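Multi-copper Oxidase CueO (Ochrobactrum, PDB 6EVG) is a bacterial laccase-like multi-copper oxidase that oxidises lignin model compounds and lignosulfonate, probably by coupling substrate oxidation to reduction of dioxygen. Local coordinates at residues L244-P256 and T312-P324. Numbering follows the deposited sequence.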
loop_
_atom_site.group_PDB
_atom_site.type_symbol
_atom_site.label_atom_id
_atom_site.label_comp_id
_atom_site.label_asym_id
_atom_site.label_seq_id
_atom_site.Cartn_x
_atom_site.Cartn_y
_atom_site.Cartn_z
ATOM N N LEU A 244 1.226 6.256 18.132
ATOM C CA LEU A 244 0.016 5.597 18.579
ATOM C C LEU A 244 -0.736 5.067 17.337
ATOM O O LEU A 244 -1.309 5.849 16.587
ATOM C CB LEU A 244 -0.873 6.528 19.393
ATOM C CG LEU A 244 -2.198 5.896 19.870
ATOM C CD1 LEU A 244 -1.938 4.779 20.877
ATOM C CD2 LEU A 244 -3.058 6.959 20.473
ATOM N N VAL A 245 -0.689 3.752 17.132
ATOM C CA VAL A 245 -1.310 3.200 15.918
ATOM C C VAL A 245 -2.803 3.074 16.141
ATOM O O VAL A 245 -3.247 2.371 17.068
ATOM C CB VAL A 245 -0.701 1.839 15.546
ATOM C CG1 VAL A 245 -1.344 1.415 14.213
ATOM C CG2 VAL A 245 0.796 1.894 15.417
ATOM N N VAL A 246 -3.588 3.766 15.310
ATOM C CA VAL A 246 -5.023 3.744 15.415
ATOM C C VAL A 246 -5.706 2.950 14.285
ATOM O O VAL A 246 -6.896 2.632 14.455
ATOM C CB VAL A 246 -5.633 5.157 15.484
ATOM C CG1 VAL A 246 -5.164 5.874 16.745
ATOM C CG2 VAL A 246 -5.373 6.013 14.242
ATOM N N ALA A 247 -5.007 2.650 13.215
ATOM C CA ALA A 247 -5.640 1.936 12.084
ATOM C C ALA A 247 -4.558 1.331 11.241
ATOM O O ALA A 247 -3.433 1.794 11.162
ATOM C CB ALA A 247 -6.450 2.905 11.226
ATOM N N SER A 248 -4.975 0.253 10.527
ATOM C CA SER A 248 -4.184 -0.262 9.393
ATOM C C SER A 248 -5.091 -0.322 8.149
ATOM O O SER A 248 -6.071 0.434 8.083
ATOM C CB SER A 248 -3.474 -1.579 9.731
ATOM O OG SER A 248 -2.536 -1.950 8.714
ATOM N N ASP A 249 -4.749 -1.181 7.206
ATOM C CA ASP A 249 -5.328 -1.147 5.838
ATOM C C ASP A 249 -6.841 -1.051 5.861
ATOM O O ASP A 249 -7.445 -0.328 5.050
ATOM C CB ASP A 249 -4.959 -2.469 5.128
ATOM C CG ASP A 249 -3.544 -2.916 5.270
ATOM O OD1 ASP A 249 -2.609 -2.102 5.412
ATOM O OD2 ASP A 249 -3.367 -4.188 5.259
ATOM N N GLY A 250 -7.489 -1.880 6.691
ATOM C CA GLY A 250 -8.905 -2.037 6.726
ATOM C C GLY A 250 -9.623 -1.231 7.770
ATOM O O GLY A 250 -10.833 -1.463 7.985
ATOM N N GLY A 251 -8.918 -0.318 8.429
ATOM C CA GLY A 251 -9.550 0.614 9.339
ATOM C C GLY A 251 -9.105 0.502 10.786
ATOM O O GLY A 251 -7.999 0.010 11.096
ATOM N N PHE A 252 -9.926 1.058 11.643
ATOM C CA PHE A 252 -9.532 1.306 13.040
ATOM C C PHE A 252 -9.395 0.025 13.805
ATOM O O PHE A 252 -10.087 -0.984 13.587
ATOM C CB PHE A 252 -10.524 2.254 13.698
ATOM C CG PHE A 252 -10.600 3.594 13.075
ATOM C CD1 PHE A 252 -9.471 4.416 12.990
ATOM C CD2 PHE A 252 -11.795 4.065 12.460
ATOM C CE1 PHE A 252 -9.521 5.640 12.395
ATOM C CE2 PHE A 252 -11.811 5.317 11.850
ATOM C CZ PHE A 252 -10.686 6.101 11.810
ATOM N N ILE A 253 -8.524 0.115 14.823
ATOM C CA ILE A 253 -8.430 -0.935 15.864
ATOM C C ILE A 253 -9.084 -0.435 17.124
ATOM O O ILE A 253 -9.014 0.745 17.455
ATOM C CB ILE A 253 -7.062 -1.448 16.108
ATOM C CG1 ILE A 253 -6.108 -0.341 16.423
ATOM C CG2 ILE A 253 -6.612 -2.339 14.970
ATOM C CD1 ILE A 253 -4.785 -0.822 17.063
ATOM N N GLY A 254 -9.733 -1.372 17.804
ATOM C CA GLY A 254 -10.478 -1.006 18.995
ATOM C C GLY A 254 -9.650 -0.427 20.125
ATOM O O GLY A 254 -10.090 0.499 20.783
ATOM N N ASN A 255 -8.435 -0.970 20.282
ATOM C CA ASN A 255 -7.511 -0.551 21.356
ATOM C C ASN A 255 -6.200 -0.071 20.755
ATOM O O ASN A 255 -5.256 -0.825 20.664
ATOM C CB ASN A 255 -7.323 -1.727 22.320
ATOM C CG ASN A 255 -8.677 -2.308 22.785
ATOM O OD1 ASN A 255 -9.566 -1.584 23.203
ATOM N ND2 ASN A 255 -8.823 -3.593 22.703
ATOM N N PRO A 256 -6.155 1.213 20.340
ATOM C CA PRO A 256 -4.923 1.785 19.757
ATOM C C PRO A 256 -3.699 1.435 20.605
ATOM O O PRO A 256 -3.727 1.471 21.878
ATOM C CB PRO A 256 -5.179 3.272 19.762
ATOM C CG PRO A 256 -6.665 3.385 19.534
ATOM C CD PRO A 256 -7.274 2.162 20.274
ATOM N N THR A 312 -5.715 17.642 21.603
ATOM C CA THR A 312 -4.667 17.653 22.620
ATOM C C THR A 312 -4.601 16.345 23.426
ATOM O O THR A 312 -3.563 16.073 24.045
ATOM C CB THR A 312 -4.790 18.872 23.509
ATOM O OG1 THR A 312 -6.045 18.875 24.158
ATOM C CG2 THR A 312 -4.669 20.159 22.730
ATOM N N LYS A 313 -5.691 15.578 23.456
ATOM C CA LYS A 313 -5.756 14.348 24.193
ATOM C C LYS A 313 -5.701 13.165 23.224
ATOM O O LYS A 313 -6.203 13.272 22.142
ATOM C CB LYS A 313 -7.083 14.261 24.988
ATOM C CG LYS A 313 -7.244 15.395 26.022
ATOM C CD LYS A 313 -6.077 15.432 27.022
ATOM C CE LYS A 313 -6.384 16.287 28.255
ATOM N NZ LYS A 313 -5.165 16.984 28.768
ATOM N N ARG A 314 -5.169 12.028 23.675
ATOM C CA ARG A 314 -5.097 10.788 22.874
ATOM C C ARG A 314 -6.336 10.011 23.082
ATOM O O ARG A 314 -6.774 9.834 24.239
ATOM C CB ARG A 314 -3.841 9.913 23.321
ATOM C CG ARG A 314 -2.508 10.646 23.253
ATOM C CD ARG A 314 -1.281 9.873 23.653
ATOM N NE ARG A 314 -1.533 9.193 24.928
ATOM C CZ ARG A 314 -1.547 9.783 26.130
ATOM N NH1 ARG A 314 -1.114 11.023 26.270
ATOM N NH2 ARG A 314 -1.986 9.099 27.203
ATOM N N PRO A 315 -6.880 9.424 22.013
ATOM C CA PRO A 315 -7.917 8.448 22.174
ATOM C C PRO A 315 -7.370 7.080 22.664
ATOM O O PRO A 315 -6.315 6.649 22.197
ATOM C CB PRO A 315 -8.465 8.313 20.746
ATOM C CG PRO A 315 -7.307 8.560 19.868
ATOM C CD PRO A 315 -6.513 9.601 20.589
ATOM N N ASP A 316 -8.123 6.470 23.582
ATOM C CA ASP A 316 -7.798 5.119 24.060
ATOM C C ASP A 316 -8.608 4.025 23.455
ATOM O O ASP A 316 -8.143 2.894 23.431
ATOM C CB ASP A 316 -7.981 5.061 25.572
ATOM C CG ASP A 316 -6.963 5.895 26.338
ATOM O OD1 ASP A 316 -5.818 6.108 25.854
ATOM O OD2 ASP A 316 -7.369 6.288 27.445
ATOM N N ARG A 317 -9.807 4.341 22.983
ATOM C CA ARG A 317 -10.683 3.318 22.435
ATOM C C ARG A 317 -11.353 3.836 21.144
ATOM O O ARG A 317 -11.718 4.967 21.087
ATOM C CB ARG A 317 -11.773 2.890 23.449
ATOM C CG ARG A 317 -12.525 1.634 23.013
ATOM C CD ARG A 317 -13.294 0.969 24.135
ATOM N NE ARG A 317 -14.302 1.853 24.596
ATOM C CZ ARG A 317 -15.579 1.588 24.446
ATOM N NH1 ARG A 317 -15.946 0.500 23.798
ATOM N NH2 ARG A 317 -16.466 2.412 24.930
ATOM N N LEU A 318 -11.418 2.970 20.135
ATOM C CA LEU A 318 -12.080 3.268 18.881
ATOM C C LEU A 318 -13.049 2.141 18.542
ATOM O O LEU A 318 -13.052 1.084 19.191
ATOM C CB LEU A 318 -11.043 3.469 17.776
ATOM C CG LEU A 318 -10.100 4.656 17.956
ATOM C CD1 LEU A 318 -9.012 4.600 16.922
ATOM C CD2 LEU A 318 -10.838 5.991 17.918
ATOM N N ASP A 319 -13.804 2.307 17.449
ATOM C CA ASP A 319 -14.737 1.320 16.947
ATOM C C ASP A 319 -14.037 0.374 15.974
ATOM O O ASP A 319 -14.078 0.564 14.776
ATOM C CB ASP A 319 -15.901 2.035 16.258
ATOM C CG ASP A 319 -15.472 3.003 15.140
ATOM O OD1 ASP A 319 -14.545 3.808 15.362
ATOM O OD2 ASP A 319 -16.095 3.017 14.044
ATOM N N GLY A 320 -13.418 -0.636 16.452
ATOM C CA GLY A 320 -12.759 -1.620 15.632
ATOM C C GLY A 320 -13.443 -2.957 15.792
ATOM O O GLY A 320 -14.390 -3.108 16.569
ATOM N N PRO A 321 -12.986 -3.976 15.042
ATOM C CA PRO A 321 -13.525 -5.287 15.121
ATOM C C PRO A 321 -13.204 -5.957 16.467
ATOM O O PRO A 321 -12.223 -5.640 17.121
ATOM C CB PRO A 321 -12.905 -5.997 13.945
ATOM C CG PRO A 321 -11.614 -5.317 13.741
ATOM C CD PRO A 321 -11.924 -3.881 14.036
ATOM N N ASP A 322 -13.991 -6.981 16.774
ATOM C CA ASP A 322 -13.707 -7.893 17.887
ATOM C C ASP A 322 -12.658 -8.933 17.489
ATOM O O ASP A 322 -12.199 -8.947 16.401
ATOM C CB ASP A 322 -14.991 -8.562 18.383
ATOM C CG ASP A 322 -16.042 -7.527 18.895
ATOM O OD1 ASP A 322 -15.639 -6.599 19.609
ATOM O OD2 ASP A 322 -17.214 -7.621 18.522
ATOM N N ALA A 323 -12.258 -9.815 18.426
ATOM C CA ALA A 323 -11.240 -10.819 18.163
ATOM C C ALA A 323 -11.722 -11.711 17.032
ATOM O O ALA A 323 -12.899 -12.029 16.930
ATOM C CB ALA A 323 -11.014 -11.654 19.420
ATOM N N PRO A 324 -10.823 -12.182 16.190
ATOM C CA PRO A 324 -11.231 -13.079 15.097
ATOM C C PRO A 324 -11.725 -14.421 15.627
ATOM O O PRO A 324 -11.253 -14.930 16.653
ATOM C CB PRO A 324 -9.940 -13.218 14.293
ATOM C CG PRO A 324 -8.845 -12.918 15.209
ATOM C CD PRO A 324 -9.372 -11.952 16.201
HETATM O O HOH W 1 -10.035 -3.988 16.715
HETATM O O HOH W 2 -5.872 1.305 23.723
#
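Leu318 packs against the beta hairpin formed by strands 243-248 and 251-259, at the margin of a sheet in the middle cupredoxin domain; the extended linker 312-324, which runs on toward the third domain, brings it there. Leu318 CB lies 3.4 Å from Ile253 O, and Leu318 CG lies 4.0 Å from Pro256 CG. With the side-chain CG anti to its own carbonyl carbon (chi1 -64°), Leu318 CD1 enters the apolar patch between Val246, Phe252 and Pro256; it lies 3.7 Å from both Val246 CB and Pro256 CG, and meets Phe252 obliquely, 4.0 Å from Phe252 CD1. A type I turn from Ser248 to Gly251 closes the hairpin, and a classic beta bulge at Val246 and Ala247, opposite Glu271, interrupts its inner strand. Leu318 N donates to Gly254 O at 2.9 Å in a nearly straight bond (169° at the hydrogen), and Arg317 CA-H approaches the same oxygen. Asp319 OD1 lies near Phe252 CD2 while forming a salt bridge with Arg160, which also touches the Phe252 and Leu318 side chains. Two waters stitch the backbones together, one accepting from Gly254 N and donating to Pro321 O, the other donating to both Pro256 O and Asp316 O, 2.8 Å from each.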